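UPF0749 protein MT1873 (Mycobacterium tuberculosis, PDB 3GMG) is of unknown function, a member of the UPF0749 (DUF881) family probably attached to the cell membrane, represented here by the C-terminal part of the protein. Local coordinates at residues P36-I42 with Y104-G110; E67-I71 with D145-L149; D73-R79 with V95-S101. All coordinates share one frame. Residues are numbered along the deposited sequence.

Interaction 1. Residues P36-I42 with Y104-G110; sequences PGVMITI and YSILAIG
This contact is a buried antiparallel strand pair at the heart of the five-stranded sheet, joining strand 37-43 to strand 104-109, with 61 residues between the segments. The axes of 37-42 and 104-109 approach to 4.6 Å and their directions lie 164° apart. V38, I40 and I42 form hydrogen-bonded pairs with A108, I106 and Y104, each with two backbone bonds: V38 N to A108 O 2.9 Å and A108 N to V38 O 3.0 Å; I40 N to I106 O 2.8 Å and I106 N to I40 O 2.7 Å; I42 N to Y104 O 2.9 Å and Y104 N to I42 O 3.0 Å. Beyond them G110 N donates a hydrogen bond of 2.9 Å to P36 O. G37 (phi/psi 177/-149) faces I109 across a CA-CA distance of only 4.1 Å, with G37 CA 3.0 Å from A108 O; a CB would clash with that oxygen. V38, I40, I42, Y104, I106 and A108 share one face, under helices 51-63 and 112-119. I42 and I106, both m at chi1, meet CD1 to CD1 at 3.8 Å, and I42 CB lies at the Y104 ring edge, 4.2 Å from CD1. M39, T41, S105 and L107 occupy the other face, where strand 143-146 meets L107: M39 CG packs 3.8 Å from L107 CD2, and one water joins T41 OG1 (2.6 Å) to S105 OG (2.8 Å). The chemistry is thus two-sided, apolar beneath helices and mixed opposite, an alpha+beta arrangement; both segments are strands where transmembrane helices were predicted, consistent with a soluble domain.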
loop_
_atom_site.group_PDB
_atom_site.type_symbol
_atom_site.label_atom_id
_atom_site.label_comp_id
_atom_site.label_asym_id
_atom_site.label_seq_id
_atom_site.Cartn_x
_atom_site.Cartn_y
_atom_site.Cartn_z
ATOM N N PRO A 36 -9.103 -13.308 17.008
ATOM C CA PRO A 36 -9.800 -12.286 17.765
ATOM C C PRO A 36 -9.820 -10.980 17.000
ATOM O O PRO A 36 -8.996 -10.776 16.116
ATOM C CB PRO A 36 -8.955 -12.146 19.035
ATOM C CG PRO A 36 -7.642 -12.647 18.659
ATOM C CD PRO A 36 -7.824 -13.687 17.633
ATOM N N GLY A 37 -10.756 -10.110 17.302
ATOM C CA GLY A 37 -10.760 -8.838 16.649
ATOM C C GLY A 37 -11.956 -7.979 17.064
ATOM O O GLY A 37 -12.507 -8.104 18.160
ATOM N N VAL A 38 -12.399 -7.154 16.125
ATOM C CA VAL A 38 -13.578 -6.317 16.319
ATOM C C VAL A 38 -14.477 -6.359 15.097
ATOM O O VAL A 38 -14.030 -6.658 13.985
ATOM C CB VAL A 38 -13.236 -4.857 16.617
ATOM C CG1 VAL A 38 -12.447 -4.759 17.915
ATOM C CG2 VAL A 38 -12.467 -4.191 15.438
ATOM N N MET A 39 -15.765 -6.113 15.348
ATOM C CA MET A 39 -16.728 -5.754 14.315
ATOM C C MET A 39 -17.180 -4.337 14.593
ATOM O O MET A 39 -17.619 -4.007 15.705
ATOM C CB MET A 39 -17.914 -6.700 14.332
ATOM C CG MET A 39 -19.002 -6.379 13.304
ATOM S SD MET A 39 -20.377 -7.610 13.131
ATOM C CE MET A 39 -21.105 -7.365 14.703
ATOM N N ILE A 40 -17.076 -3.505 13.571
ATOM C CA ILE A 40 -17.433 -2.108 13.638
ATOM C C ILE A 40 -18.637 -1.905 12.746
ATOM O O ILE A 40 -18.586 -2.232 11.566
ATOM C CB ILE A 40 -16.291 -1.222 13.114
ATOM C CG1 ILE A 40 -15.004 -1.507 13.900
ATOM C CG2 ILE A 40 -16.684 0.266 13.172
ATOM C CD1 ILE A 40 -13.753 -1.129 13.192
ATOM N N THR A 41 -19.719 -1.394 13.314
ATOM C CA THR A 41 -20.905 -1.034 12.538
ATOM C C THR A 41 -20.973 0.484 12.408
ATOM O O THR A 41 -20.798 1.200 13.395
ATOM C CB THR A 41 -22.161 -1.529 13.207
ATOM O OG1 THR A 41 -22.065 -2.939 13.402
ATOM C CG2 THR A 41 -23.373 -1.195 12.358
ATOM N N ILE A 42 -21.199 0.970 11.190
ATOM C CA ILE A 42 -21.386 2.397 10.943
ATOM C C ILE A 42 -22.774 2.603 10.339
ATOM O O ILE A 42 -23.047 2.129 9.222
ATOM C CB ILE A 42 -20.325 2.972 9.980
ATOM C CG1 ILE A 42 -18.940 2.865 10.618
ATOM C CG2 ILE A 42 -20.641 4.444 9.697
ATOM C CD1 ILE A 42 -17.794 3.333 9.750
ATOM N N TYR A 104 -22.580 0.149 7.079
ATOM C CA TYR A 104 -21.364 -0.601 6.793
ATOM C C TYR A 104 -20.962 -1.442 8.001
ATOM O O TYR A 104 -21.235 -1.069 9.139
ATOM C CB TYR A 104 -20.202 0.352 6.461
ATOM C CG TYR A 104 -20.514 1.429 5.422
ATOM C CD1 TYR A 104 -20.587 2.769 5.777
ATOM C CD2 TYR A 104 -20.692 1.099 4.094
ATOM C CE1 TYR A 104 -20.864 3.750 4.830
ATOM C CE2 TYR A 104 -20.967 2.060 3.146
ATOM C CZ TYR A 104 -21.063 3.366 3.511
ATOM O OH TYR A 104 -21.320 4.318 2.534
ATOM N N SER A 105 -20.276 -2.545 7.730
ATOM C CA SER A 105 -19.696 -3.395 8.788
ATOM C C SER A 105 -18.240 -3.603 8.438
ATOM O O SER A 105 -17.923 -3.994 7.318
ATOM C CB SER A 105 -20.429 -4.746 8.843
ATOM O OG SER A 105 -20.130 -5.468 10.036
ATOM N N ILE A 106 -17.348 -3.318 9.379
ATOM C CA ILE A 106 -15.922 -3.528 9.155
ATOM C C ILE A 106 -15.448 -4.574 10.137
ATOM O O ILE A 106 -15.655 -4.424 11.334
ATOM C CB ILE A 106 -15.094 -2.238 9.296
ATOM C CG1 ILE A 106 -15.626 -1.152 8.340
ATOM C CG2 ILE A 106 -13.617 -2.524 9.039
ATOM C CD1 ILE A 106 -16.621 -0.193 8.981
ATOM N N LEU A 107 -14.832 -5.626 9.621
ATOM C CA LEU A 107 -14.285 -6.721 10.435
ATOM C C LEU A 107 -12.783 -6.584 10.438
ATOM O O LEU A 107 -12.178 -6.365 9.402
ATOM C CB LEU A 107 -14.659 -8.071 9.844
ATOM C CG LEU A 107 -16.144 -8.320 9.590
ATOM C CD1 LEU A 107 -16.337 -9.589 8.792
ATOM C CD2 LEU A 107 -16.864 -8.468 10.924
ATOM N N ALA A 108 -12.171 -6.679 11.602
ATOM C CA ALA A 108 -10.709 -6.589 11.713
ATOM C C ALA A 108 -10.209 -7.595 12.734
ATOM O O ALA A 108 -10.777 -7.722 13.815
ATOM C CB ALA A 108 -10.282 -5.228 12.108
ATOM N N ILE A 109 -9.149 -8.296 12.372
ATOM C CA ILE A 109 -8.503 -9.282 13.236
ATOM C C ILE A 109 -7.275 -8.656 13.857
ATOM O O ILE A 109 -6.434 -8.097 13.147
ATOM C CB ILE A 109 -8.150 -10.552 12.468
ATOM C CG1 ILE A 109 -9.423 -11.323 12.065
ATOM C CG2 ILE A 109 -7.247 -11.480 13.313
ATOM C CD1 ILE A 109 -9.214 -12.407 11.030
ATOM N N GLY A 110 -7.191 -8.721 15.174
ATOM C CA GLY A 110 -6.093 -8.107 15.944
ATOM C C GLY A 110 -6.417 -8.146 17.421
ATOM O O GLY A 110 -7.388 -8.788 17.815
HETATM O O HOH W 1 -22.334 -4.822 11.570
#

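Interaction 2. Residues E67-I71 with D145-L149; sequences EAIQI and DVTAL
The end of strand 143-146 and the loop after it cross a sheet face here: residues 145-149 run over strand 68-72 of the five-stranded antiparallel sheet without pairing with it, and the side-chain oxygen of Q70 accepts from two of their backbone nitrogens, one bond weak. A68 and Q70 point toward them, while I69 points away to pack on helix 51-63. The closest CA approach is Q70 CA to V146 CA, 6.1 Å. D145, extended at -110/126, turns its side chain away, but its O accepts from a water at 2.8 Å. V146 (-110/103, chi1 t) points toward strand 68-72, putting CG2 4.1 Å from A68 CB and CG1 3.6 Å from Q70 OE1; I109 of strand 104-109 also touches its side chain. At T147 the backbone leaves the extended form (-110/-15), so that its N and the next both face Q70 OE1. T147 N makes a weak bond of 2.9 Å to Q70 OE1, and T147 OG1 lies 2.9 Å from the same water. A148 returns to -65/147, its O taken by R79 NH2. Q70 reaches across with chi1 and chi2 both t and chi3 -47°, its NE2 held by N72 OD1, and the better-aligned bond runs from A148 N to Q70 OE1, 2.9 Å at 168°.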
loop_
_atom_site.group_PDB
_atom_site.type_symbol
_atom_site.label_atom_id
_atom_site.label_comp_id
_atom_site.label_asym_id
_atom_site.label_seq_id
_atom_site.Cartn_x
_atom_site.Cartn_y
_atom_site.Cartn_z
ATOM N N GLU A 67 -4.451 -7.315 11.339
ATOM C CA GLU A 67 -3.781 -8.254 10.431
ATOM C C GLU A 67 -4.630 -8.700 9.242
ATOM O O GLU A 67 -4.129 -9.320 8.294
ATOM C CB GLU A 67 -3.277 -9.466 11.233
ATOM C CG GLU A 67 -2.271 -9.024 12.294
ATOM C CD GLU A 67 -1.752 -10.142 13.173
ATOM O OE1 GLU A 67 -2.317 -11.248 13.124
ATOM O OE2 GLU A 67 -0.741 -9.909 13.897
ATOM N N ALA A 68 -5.940 -8.416 9.298
ATOM C CA ALA A 68 -6.841 -8.658 8.203
ATOM C C ALA A 68 -8.009 -7.725 8.424
ATOM O O ALA A 68 -8.419 -7.503 9.560
ATOM C CB ALA A 68 -7.307 -10.130 8.170
ATOM N N ILE A 69 -8.524 -7.148 7.335
ATOM C CA ILE A 69 -9.655 -6.222 7.385
ATOM C C ILE A 69 -10.584 -6.522 6.223
ATOM O O ILE A 69 -10.134 -6.733 5.091
ATOM C CB ILE A 69 -9.207 -4.733 7.323
ATOM C CG1 ILE A 69 -8.245 -4.412 8.469
ATOM C CG2 ILE A 69 -10.413 -3.768 7.397
ATOM C CD1 ILE A 69 -7.621 -3.006 8.353
ATOM N N GLN A 70 -11.885 -6.541 6.510
ATOM C CA GLN A 70 -12.912 -6.706 5.491
ATOM C C GLN A 70 -13.968 -5.637 5.682
ATOM O O GLN A 70 -14.383 -5.361 6.793
ATOM C CB GLN A 70 -13.543 -8.085 5.648
ATOM C CG GLN A 70 -14.614 -8.435 4.648
ATOM C CD GLN A 70 -15.010 -9.884 4.735
ATOM O OE1 GLN A 70 -14.164 -10.789 4.795
ATOM N NE2 GLN A 70 -16.309 -10.127 4.693
ATOM N N ILE A 71 -14.411 -5.022 4.585
ATOM C CA ILE A 71 -15.494 -4.029 4.637
ATOM C C ILE A 71 -16.722 -4.623 3.960
ATOM O O ILE A 71 -16.630 -5.047 2.819
ATOM C CB ILE A 71 -15.083 -2.728 3.944
ATOM C CG1 ILE A 71 -13.846 -2.147 4.636
ATOM C CG2 ILE A 71 -16.234 -1.713 3.968
ATOM C CD1 ILE A 71 -13.218 -0.980 3.914
ATOM N N ASP A 145 -14.245 -13.652 11.590
ATOM C CA ASP A 145 -13.841 -14.318 10.352
ATOM C C ASP A 145 -13.790 -13.344 9.183
ATOM O O ASP A 145 -14.759 -12.642 8.922
ATOM C CB ASP A 145 -14.799 -15.457 9.981
ATOM C CG ASP A 145 -14.753 -16.644 10.958
ATOM O OD1 ASP A 145 -13.965 -16.662 11.919
ATOM O OD2 ASP A 145 -15.562 -17.572 10.738
ATOM N N VAL A 146 -12.645 -13.296 8.510
ATOM C CA VAL A 146 -12.438 -12.481 7.326
ATOM C C VAL A 146 -12.321 -13.442 6.164
ATOM O O VAL A 146 -11.285 -14.088 5.989
ATOM C CB VAL A 146 -11.176 -11.592 7.461
ATOM C CG1 VAL A 146 -10.808 -10.964 6.106
ATOM C CG2 VAL A 146 -11.419 -10.519 8.523
ATOM N N THR A 147 -13.378 -13.567 5.381
ATOM C CA THR A 147 -13.429 -14.602 4.355
ATOM C C THR A 147 -13.352 -14.060 2.932
ATOM O O THR A 147 -13.131 -14.836 1.995
ATOM C CB THR A 147 -14.720 -15.464 4.499
ATOM O OG1 THR A 147 -15.866 -14.631 4.333
ATOM C CG2 THR A 147 -14.773 -16.138 5.854
ATOM N N ALA A 148 -13.548 -12.751 2.752
ATOM C CA ALA A 148 -13.409 -12.147 1.442
ATOM C C ALA A 148 -11.963 -12.258 0.987
ATOM O O ALA A 148 -11.063 -12.164 1.797
ATOM C CB ALA A 148 -13.848 -10.667 1.486
ATOM N N LEU A 149 -11.759 -12.416 -0.321
ATOM C CA LEU A 149 -10.438 -12.552 -0.909
ATOM C C LEU A 149 -10.141 -11.402 -1.857
ATOM O O LEU A 149 -11.042 -10.831 -2.471
ATOM C CB LEU A 149 -10.331 -13.876 -1.677
ATOM C CG LEU A 149 -10.732 -15.136 -0.911
ATOM C CD1 LEU A 149 -10.574 -16.357 -1.827
ATOM C CD2 LEU A 149 -9.939 -15.313 0.385
HETATM O O HOH W 2 -16.270 -12.815 6.593
#

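Interaction 3. Residues D73-R79 with V95-S101; sequences DAHRSVR and VDTKVLS
Two beta hairpins meet side to side here: the turn D73-R76 with edge strand 77-79, and the tip and second strand of the hairpin 92-95/98-100. The second hairpin turns at V95-K98 as type I', with D96 (46/51) and T97 (80/-10) at positive phi, V95 N to K98 O 2.8 Å and K98 N to V95 O 2.9 Å. No backbone pairing joins the two segments; side chains do the work. D73 (chi1 p, chi2 -9°) splits its carboxylate. OD1 accepts from H75 N at 3.0 Å, an Asx turn, and from R76 N at 2.8 Å, completing an Asx motif, while OD2 takes S101 N at 2.9 Å and a salt bridge from R76 NH1 at 2.6 Å. R76 (m, t, m, chi4 -83°) folds back to make that bridge; its NE also gives V99 O a short but weak bond of 2.5 Å, and its CB sits 3.8 Å from L100 CD2. V78, chi1 t, supplies the apolar part of the contact: CG1 lies 3.9 Å from V95 CG1, and CG2 packs 3.6 Å from K98 CB. L100, chi1 m, reaches on to I71 of strand 68-72. A water bridges R79 O and D96 OD2, each at 2.7 Å, and the D96 carboxylate is also held by T84 OG1 and W85 N. Another water joins A74 N (2.9 Å) to S101 O (3.0 Å). K98 leaves CA at chi1 m and then runs nearly straight through three t torsions, until its NZ donates to S77 O at 2.7 Å.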
loop_
_atom_site.group_PDB
_atom_site.type_symbol
_atom_site.label_atom_id
_atom_site.label_comp_id
_atom_site.label_asym_id
_atom_site.label_seq_id
_atom_site.Cartn_x
_atom_site.Cartn_y
_atom_site.Cartn_z
ATOM N N ASP A 73 -21.110 -4.298 3.187
ATOM C CA ASP A 73 -22.435 -3.675 3.346
ATOM C C ASP A 73 -23.458 -4.799 3.340
ATOM O O ASP A 73 -23.088 -5.955 3.533
ATOM C CB ASP A 73 -22.702 -2.540 2.346
ATOM C CG ASP A 73 -23.018 -3.011 0.934
ATOM O OD1 ASP A 73 -22.892 -4.211 0.591
ATOM O OD2 ASP A 73 -23.407 -2.129 0.127
ATOM N N ALA A 74 -24.736 -4.485 3.139
ATOM C CA ALA A 74 -25.766 -5.514 3.215
ATOM C C ALA A 74 -25.581 -6.613 2.175
ATOM O O ALA A 74 -26.078 -7.731 2.376
ATOM C CB ALA A 74 -27.159 -4.884 3.071
ATOM N N HIS A 75 -24.906 -6.317 1.069
ATOM C CA HIS A 75 -24.851 -7.240 -0.055
ATOM C C HIS A 75 -23.465 -7.630 -0.518
ATOM O O HIS A 75 -23.323 -8.652 -1.175
ATOM C CB HIS A 75 -25.565 -6.618 -1.259
ATOM C CG HIS A 75 -26.951 -6.138 -0.962
ATOM N ND1 HIS A 75 -27.977 -6.991 -0.614
ATOM C CD2 HIS A 75 -27.475 -4.891 -0.943
ATOM C CE1 HIS A 75 -29.077 -6.287 -0.403
ATOM N NE2 HIS A 75 -28.799 -5.011 -0.599
ATOM N N ARG A 76 -22.454 -6.808 -0.237
ATOM C CA ARG A 76 -21.126 -7.004 -0.821
ATOM C C ARG A 76 -20.026 -6.961 0.231
ATOM O O ARG A 76 -20.229 -6.428 1.315
ATOM C CB ARG A 76 -20.864 -5.945 -1.879
ATOM C CG ARG A 76 -21.779 -6.111 -3.114
ATOM C CD ARG A 76 -21.831 -4.858 -3.955
ATOM N NE ARG A 76 -22.397 -3.724 -3.216
ATOM C CZ ARG A 76 -23.699 -3.463 -3.060
ATOM N NH1 ARG A 76 -24.066 -2.395 -2.359
ATOM N NH2 ARG A 76 -24.642 -4.243 -3.604
ATOM N N SER A 77 -18.884 -7.544 -0.108
ATOM C CA SER A 77 -17.720 -7.614 0.794
ATOM C C SER A 77 -16.439 -7.288 0.038
ATOM O O SER A 77 -16.291 -7.659 -1.124
ATOM C CB SER A 77 -17.605 -8.992 1.435
ATOM O OG SER A 77 -18.801 -9.334 2.107
ATOM N N VAL A 78 -15.510 -6.605 0.699
ATOM C CA VAL A 78 -14.212 -6.286 0.120
ATOM C C VAL A 78 -13.126 -6.632 1.131
ATOM O O VAL A 78 -13.174 -6.199 2.268
ATOM C CB VAL A 78 -14.100 -4.808 -0.248
ATOM C CG1 VAL A 78 -12.741 -4.526 -0.908
ATOM C CG2 VAL A 78 -15.239 -4.399 -1.193
ATOM N N ARG A 79 -12.161 -7.436 0.705
ATOM C CA ARG A 79 -10.969 -7.721 1.486
ATOM C C ARG A 79 -9.998 -6.582 1.293
ATOM O O ARG A 79 -9.584 -6.295 0.173
ATOM C CB ARG A 79 -10.328 -9.025 0.998
ATOM C CG ARG A 79 -9.050 -9.407 1.753
ATOM C CD ARG A 79 -9.320 -9.682 3.235
ATOM N NE ARG A 79 -8.163 -10.291 3.893
ATOM C CZ ARG A 79 -7.832 -11.574 3.838
ATOM N NH1 ARG A 79 -6.714 -11.987 4.453
ATOM N NH2 ARG A 79 -8.571 -12.438 3.149
ATOM N N VAL A 95 -15.185 0.870 -3.031
ATOM C CA VAL A 95 -13.970 0.331 -2.430
ATOM C C VAL A 95 -13.442 -0.777 -3.339
ATOM O O VAL A 95 -14.103 -1.803 -3.522
ATOM C CB VAL A 95 -14.242 -0.237 -1.014
ATOM C CG1 VAL A 95 -12.929 -0.626 -0.347
ATOM C CG2 VAL A 95 -14.999 0.781 -0.139
ATOM N N ASP A 96 -12.279 -0.561 -3.949
ATOM C CA ASP A 96 -11.693 -1.529 -4.888
ATOM C C ASP A 96 -12.720 -2.058 -5.915
ATOM O O ASP A 96 -12.893 -3.260 -6.097
ATOM C CB ASP A 96 -11.032 -2.671 -4.108
ATOM C CG ASP A 96 -9.850 -2.198 -3.282
ATOM O OD1 ASP A 96 -9.392 -1.053 -3.484
ATOM O OD2 ASP A 96 -9.376 -2.970 -2.424
ATOM N N THR A 97 -13.413 -1.117 -6.551
ATOM C CA THR A 97 -14.424 -1.370 -7.599
ATOM C C THR A 97 -15.794 -1.796 -7.090
ATOM O O THR A 97 -16.742 -1.840 -7.879
ATOM C CB THR A 97 -13.984 -2.399 -8.697
ATOM O OG1 THR A 97 -14.193 -3.739 -8.236
ATOM C CG2 THR A 97 -12.530 -2.188 -9.123
ATOM N N LYS A 98 -15.928 -2.109 -5.801
ATOM C CA LYS A 98 -17.223 -2.493 -5.259
ATOM C C LYS A 98 -17.938 -1.306 -4.646
ATOM O O LYS A 98 -17.410 -0.637 -3.752
ATOM C CB LYS A 98 -17.067 -3.608 -4.232
ATOM C CG LYS A 98 -16.466 -4.858 -4.835
ATOM C CD LYS A 98 -16.833 -6.071 -4.043
ATOM C CE LYS A 98 -16.212 -7.308 -4.644
ATOM N NZ LYS A 98 -16.237 -8.422 -3.677
ATOM N N VAL A 99 -19.150 -1.046 -5.134
ATOM C CA VAL A 99 -19.957 0.054 -4.646
ATOM C C VAL A 99 -20.738 -0.412 -3.422
ATOM O O VAL A 99 -21.491 -1.393 -3.479
ATOM C CB VAL A 99 -20.911 0.605 -5.733
ATOM C CG1 VAL A 99 -21.705 1.777 -5.182
ATOM C CG2 VAL A 99 -20.115 1.002 -6.998
ATOM N N LEU A 100 -20.528 0.296 -2.313
ATOM C CA LEU A 100 -21.120 -0.024 -1.027
ATOM C C LEU A 100 -22.011 1.113 -0.566
ATOM O O LEU A 100 -21.718 2.292 -0.820
ATOM C CB LEU A 100 -20.016 -0.229 0.025
ATOM C CG LEU A 100 -18.947 -1.283 -0.252
ATOM C CD1 LEU A 100 -18.040 -1.426 0.969
ATOM C CD2 LEU A 100 -19.545 -2.631 -0.611
ATOM N N SER A 101 -23.091 0.770 0.127
ATOM C CA SER A 101 -24.000 1.747 0.714
ATOM C C SER A 101 -24.271 1.422 2.169
ATOM O O SER A 101 -24.244 0.255 2.561
ATOM C CB SER A 101 -25.312 1.771 -0.069
ATOM O OG SER A 101 -25.034 2.195 -1.386
HETATM O O HOH W 3 -25.835 -1.890 3.828
HETATM O O HOH W 4 -19.219 -8.951 -2.889
HETATM O O HOH W 5 -9.435 -5.674 -2.459
#

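Overall arrangement
After the N-terminal helix 20-27 and strand 33-35, strand 37-43 is laid down; it finds its partner only at 104-109, and interaction 1 closes the loop. Inside that loop strand 68-72 runs beside 104-109, hairpins into strand 77-79, and meets the 92-100 hairpin in interaction 3, which is nested within both other loops. Interaction 2 opens at 67-71, before 104-110, and closes only at 145-149, so it crosses interaction 1. The three meet in the five-stranded sheet: L107 N is hydrogen-bonded to Q70 O and V78 N to I71 O. Together they tie the sheet's middle, its edge, the small hairpin, and the end of strand 143-146 with the loop after it.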